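Long-range contacts in putative mandelate racemase (Salmonella typhimurium, PDB 2O56), which probably acts as a magnesium-dependent hydro-lyase (dehydratase) of the enolase superfamily, although its substrate is not established: residues R236-L241 with V265-A270; S230-G235 with K259-K264. All coordinates share one frame; numbering follows the deposited sequence.

Interaction 1 (R236-L241 with V265-A270)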
# COMPACT_ATOMS: atom_id res chain seq x y z
N ARG A 236 -2.87 -7.73 -26.60
CA ARG A 236 -3.25 -9.13 -26.37
C ARG A 236 -3.37 -9.90 -27.69
O ARG A 236 -3.07 -11.08 -27.75
CB ARG A 236 -4.59 -9.21 -25.64
CG ARG A 236 -4.50 -9.00 -24.13
CD ARG A 236 -5.82 -9.34 -23.46
NE ARG A 236 -5.77 -9.13 -22.01
CZ ARG A 236 -6.77 -8.65 -21.28
NH1 ARG A 236 -7.93 -8.31 -21.85
NH2 ARG A 236 -6.61 -8.50 -19.98
N MET A 237 -3.81 -9.21 -28.74
CA MET A 237 -3.91 -9.78 -30.10
C MET A 237 -2.53 -10.11 -30.68
O MET A 237 -2.35 -11.14 -31.32
CB MET A 237 -4.63 -8.81 -31.03
CG MET A 237 -6.12 -8.64 -30.76
SD MET A 237 -6.94 -7.61 -32.01
CE MET A 237 -6.68 -8.64 -33.44
N ILE A 238 -1.56 -9.23 -30.43
CA ILE A 238 -0.24 -9.33 -31.05
C ILE A 238 0.82 -10.04 -30.18
O ILE A 238 1.92 -10.34 -30.66
CB ILE A 238 0.29 -7.96 -31.58
CG1 ILE A 238 0.50 -6.94 -30.45
CG2 ILE A 238 -0.66 -7.41 -32.64
CD1 ILE A 238 1.34 -5.77 -30.86
N GLU A 239 0.47 -10.34 -28.93
CA GLU A 239 1.34 -11.12 -28.03
C GLU A 239 2.05 -12.32 -28.67
O GLU A 239 3.24 -12.52 -28.47
CB GLU A 239 0.55 -11.63 -26.82
CG GLU A 239 0.62 -10.75 -25.64
CD GLU A 239 -0.37 -11.13 -24.58
OE1 GLU A 239 -0.93 -12.25 -24.64
OE2 GLU A 239 -0.60 -10.30 -23.68
N GLU A 240 1.31 -13.12 -29.43
CA GLU A 240 1.83 -14.36 -30.01
C GLU A 240 2.81 -14.11 -31.16
O GLU A 240 3.49 -15.03 -31.61
CB GLU A 240 0.66 -15.21 -30.52
CG GLU A 240 0.08 -14.66 -31.85
CD GLU A 240 -1.35 -15.08 -32.12
OE1 GLU A 240 -2.12 -15.34 -31.17
OE2 GLU A 240 -1.71 -15.14 -33.32
N LEU A 241 2.88 -12.88 -31.66
CA LEU A 241 3.77 -12.57 -32.77
C LEU A 241 5.24 -12.34 -32.36
O LEU A 241 6.10 -12.14 -33.23
CB LEU A 241 3.23 -11.39 -33.60
CG LEU A 241 1.81 -11.52 -34.16
CD1 LEU A 241 1.41 -10.27 -34.92
CD2 LEU A 241 1.68 -12.74 -35.06
N VAL A 265 -1.02 -6.79 -20.63
CA VAL A 265 -0.34 -7.14 -21.89
C VAL A 265 1.02 -7.74 -21.56
O VAL A 265 1.79 -7.14 -20.83
CB VAL A 265 -0.19 -5.91 -22.82
CG1 VAL A 265 0.65 -6.25 -24.07
CG2 VAL A 265 -1.54 -5.34 -23.22
N ASN A 266 1.29 -8.93 -22.08
CA ASN A 266 2.57 -9.62 -21.82
C ASN A 266 3.61 -9.35 -22.91
O ASN A 266 4.17 -10.27 -23.48
CB ASN A 266 2.35 -11.14 -21.70
CG ASN A 266 1.42 -11.51 -20.56
OD1 ASN A 266 1.38 -10.84 -19.53
ND2 ASN A 266 0.66 -12.57 -20.74
N ILE A 267 3.82 -8.08 -23.21
CA ILE A 267 4.94 -7.60 -24.05
C ILE A 267 5.59 -6.49 -23.20
O ILE A 267 4.86 -5.73 -22.59
CB ILE A 267 4.36 -6.90 -25.29
CG1 ILE A 267 3.45 -7.86 -26.08
CG2 ILE A 267 5.47 -6.36 -26.19
CD1 ILE A 267 2.61 -7.16 -27.13
N PRO A 268 6.94 -6.39 -23.19
CA PRO A 268 7.61 -5.22 -22.59
C PRO A 268 7.19 -3.85 -23.16
O PRO A 268 7.15 -3.67 -24.38
CB PRO A 268 9.10 -5.47 -22.90
CG PRO A 268 9.22 -6.95 -23.12
CD PRO A 268 7.91 -7.34 -23.77
N LEU A 269 6.86 -2.90 -22.29
CA LEU A 269 6.42 -1.57 -22.75
C LEU A 269 7.59 -0.60 -22.94
O LEU A 269 8.58 -0.66 -22.21
CB LEU A 269 5.39 -0.95 -21.78
CG LEU A 269 4.12 -1.74 -21.44
CD1 LEU A 269 3.11 -0.85 -20.73
CD2 LEU A 269 3.48 -2.33 -22.68
N ALA A 270 7.45 0.30 -23.91
CA ALA A 270 8.38 1.40 -24.08
C ALA A 270 7.65 2.72 -24.17
O ALA A 270 6.54 2.79 -24.69
CB ALA A 270 9.26 1.18 -25.31

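Interaction 2 (S230-G235 with K259-K264)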
# COMPACT_ATOMS: atom_id res chain seq x y z
N SER A 230 -8.12 0.11 -25.54
CA SER A 230 -7.71 -0.34 -26.87
C SER A 230 -6.25 -0.78 -26.96
O SER A 230 -5.93 -1.67 -27.74
CB SER A 230 -7.98 0.75 -27.91
OG SER A 230 -7.47 2.01 -27.49
N ALA A 231 -5.36 -0.16 -26.19
CA ALA A 231 -3.96 -0.61 -26.15
C ALA A 231 -3.89 -2.04 -25.62
O ALA A 231 -3.12 -2.87 -26.13
CB ALA A 231 -3.10 0.33 -25.26
N ILE A 232 -4.69 -2.32 -24.60
CA ILE A 232 -4.79 -3.69 -24.07
C ILE A 232 -5.40 -4.67 -25.07
O ILE A 232 -4.91 -5.77 -25.23
CB ILE A 232 -5.52 -3.75 -22.71
CG1 ILE A 232 -4.64 -3.11 -21.62
CG2 ILE A 232 -5.89 -5.20 -22.34
CD1 ILE A 232 -5.43 -2.71 -20.36
N GLN A 233 -6.46 -4.24 -25.75
CA GLN A 233 -7.14 -5.10 -26.75
C GLN A 233 -6.14 -5.50 -27.84
O GLN A 233 -5.97 -6.68 -28.14
CB GLN A 233 -8.31 -4.32 -27.36
CG GLN A 233 -9.38 -5.21 -27.98
CD GLN A 233 -10.52 -4.40 -28.60
OE1 GLN A 233 -10.85 -3.31 -28.14
NE2 GLN A 233 -11.10 -4.94 -29.67
N PHE A 234 -5.44 -4.51 -28.38
CA PHE A 234 -4.45 -4.74 -29.42
C PHE A 234 -3.24 -5.53 -28.95
O PHE A 234 -2.80 -6.46 -29.63
CB PHE A 234 -4.01 -3.43 -30.07
CG PHE A 234 -3.19 -3.64 -31.30
CD1 PHE A 234 -3.74 -4.30 -32.41
CD2 PHE A 234 -1.86 -3.24 -31.35
CE1 PHE A 234 -2.99 -4.52 -33.54
CE2 PHE A 234 -1.10 -3.46 -32.49
CZ PHE A 234 -1.68 -4.10 -33.59
N GLY A 235 -2.69 -5.18 -27.79
CA GLY A 235 -1.49 -5.88 -27.31
C GLY A 235 -1.70 -7.37 -27.12
O GLY A 235 -0.83 -8.19 -27.46
N LYS A 259 0.82 1.48 -16.29
CA LYS A 259 0.84 0.31 -15.41
C LYS A 259 -0.31 -0.67 -15.72
O LYS A 259 -0.09 -1.89 -15.75
CB LYS A 259 0.84 0.74 -13.95
CG LYS A 259 1.09 -0.36 -12.91
CD LYS A 259 2.20 -1.30 -13.27
CE LYS A 259 2.35 -2.40 -12.21
NZ LYS A 259 2.37 -1.85 -10.83
N GLN A 260 -1.50 -0.14 -15.98
CA GLN A 260 -2.62 -1.01 -16.33
C GLN A 260 -2.35 -1.79 -17.63
O GLN A 260 -2.63 -2.98 -17.70
CB GLN A 260 -3.93 -0.21 -16.39
CG GLN A 260 -5.19 -1.00 -16.78
CD GLN A 260 -5.74 -1.91 -15.69
OE1 GLN A 260 -5.22 -1.99 -14.58
NE2 GLN A 260 -6.82 -2.61 -16.02
N VAL A 261 -1.75 -1.14 -18.63
CA VAL A 261 -1.38 -1.83 -19.88
C VAL A 261 -0.33 -2.92 -19.59
O VAL A 261 -0.50 -4.05 -20.01
CB VAL A 261 -0.92 -0.83 -21.01
CG1 VAL A 261 -0.59 -1.59 -22.34
CG2 VAL A 261 -2.02 0.18 -21.30
N ALA A 262 0.69 -2.58 -18.80
CA ALA A 262 1.75 -3.52 -18.42
C ALA A 262 1.19 -4.77 -17.74
O ALA A 262 1.63 -5.89 -18.03
CB ALA A 262 2.77 -2.84 -17.52
N ASP A 263 0.19 -4.58 -16.89
CA ASP A 263 -0.45 -5.68 -16.16
C ASP A 263 -1.18 -6.66 -17.09
O ASP A 263 -1.19 -7.86 -16.84
CB ASP A 263 -1.45 -5.13 -15.14
CG ASP A 263 -0.77 -4.46 -13.95
OD1 ASP A 263 0.47 -4.59 -13.81
OD2 ASP A 263 -1.47 -3.81 -13.14
N LYS A 264 -1.80 -6.13 -18.14
CA LYS A 264 -2.77 -6.89 -18.95
C LYS A 264 -2.16 -7.37 -20.26
O LYS A 264 -2.73 -8.23 -20.95
CB LYS A 264 -4.02 -6.05 -19.21
CG LYS A 264 -4.74 -5.51 -17.94
CD LYS A 264 -4.94 -6.61 -16.88
CE LYS A 264 -5.97 -6.21 -15.81
NZ LYS A 264 -6.44 -7.42 -15.06

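Interaction 1 (R236-L241 with V265-A270)
Glu239 and Asn266 make the one hydrogen bond of this contact. The backbone N of Asn266 donates to OE2 of Glu239 over 2.8 Å, and the N-H points almost straight at the oxygen (176°). The donor lies above the carboxylate plane, 38° out of it. The Glu239 chain is extended beyond CG, so the carboxylate is carried across to the 265-270 backbone. The Asn266 amide plane is only 14° from that of the carboxylate, but ND2 stays 3.9 Å from OE2 and makes no bond to it.

Apolar packing adds to this. CD1 of Ile267 meets CG1 of Ile238 at 3.9 Å, and the two side chains cross at about a right angle. CG of Glu239 lies 4.1 Å from CG1 of Ile267. Tyr246 of strand 246-247 packs against Val265 and Ile267. Asn266 also packs on Arg236 of a neighbouring subunit.

Here the C-terminal part of helix 228-238 meets the residues that lead from helix 255-264 into barrel strand 269-271. Val265 has just left helical geometry. The carboxylate accepts a backbone N-H just past the helix, and its negative charge would probably strengthen that bond. The buried isoleucine pair adds apolar packing.

Interaction 2 (S230-G235 with K259-K264)
This is apolar packing between two neighbouring outer helices of the (β/α)-barrel domain, 228-238 and 255-264. They follow successive barrel strands and run nearly parallel, as the right-handed β-α-β crossovers of such a barrel require. The angle between the short segments is 24°, and their axes approach to 9.4 Å. No hydrogen bond joins 230-235 to 259-264.

Ile232 takes part in most of the contacts. Its CG2 lies 3.7 Å from CB of Lys264. Its CG1 is directed at the backbone of the other helix and comes within 3.9 Å of CA of Val261. CG1 stands beside the backbone N, anti to the carbonyl carbon (chi1 -70°). CD1 then faces two residues of the other helix. It is 3.8 Å from CG of Lys264 and 4.0 Å from CG of Gln260. The Ile232 and Lys264 side chains cross obliquely.

Beside Ile232, CB of Ala231 meets CG2 of Val261 at 4.1 Å. Both residues are buried. Val261 also packs on Leu269 of strand 269-271. The backbone O of Ala231 accepts a hydrogen bond from the hydroxyl of Tyr246, from the barrel strand between the two helices.

Lys264 uses its aliphatic part here. Its chain bends at chi2 (-48°), which turns CD off the line of the first bonds. The amine leads away from helix 228-238 and makes a weak hydrogen bond to O of Ala262 of a neighbouring subunit.

The contact thus rests on shape and apolar burial. Methyl and methylene groups meet between the helices, while NZ of Lys264, probably charged, is directed to the subunit interface.

Overall arrangement
Of the contact segments, 230-235 comes first, on helix 228-238, then 236-241, which begins on that helix. The chain passes through strand 246-247 and returns along helix 255-264, which gives 259-264. The turn at 265-268 then leads into strand 269-271. Interaction 2 closes its loop at 259-264, and interaction 1 closes at 265-270. The two loops cross, since their segments alternate along the chain. Their centres lie about 8 Å apart. CG2 of Val265 touches CA of Ile232 at 3.7 Å, and Arg236 NE makes a weak hydrogen bond to Lys264 O. Together they fix helix 228-238 against the next helix and the lead into the next barrel strand. Both reach neighbouring subunits.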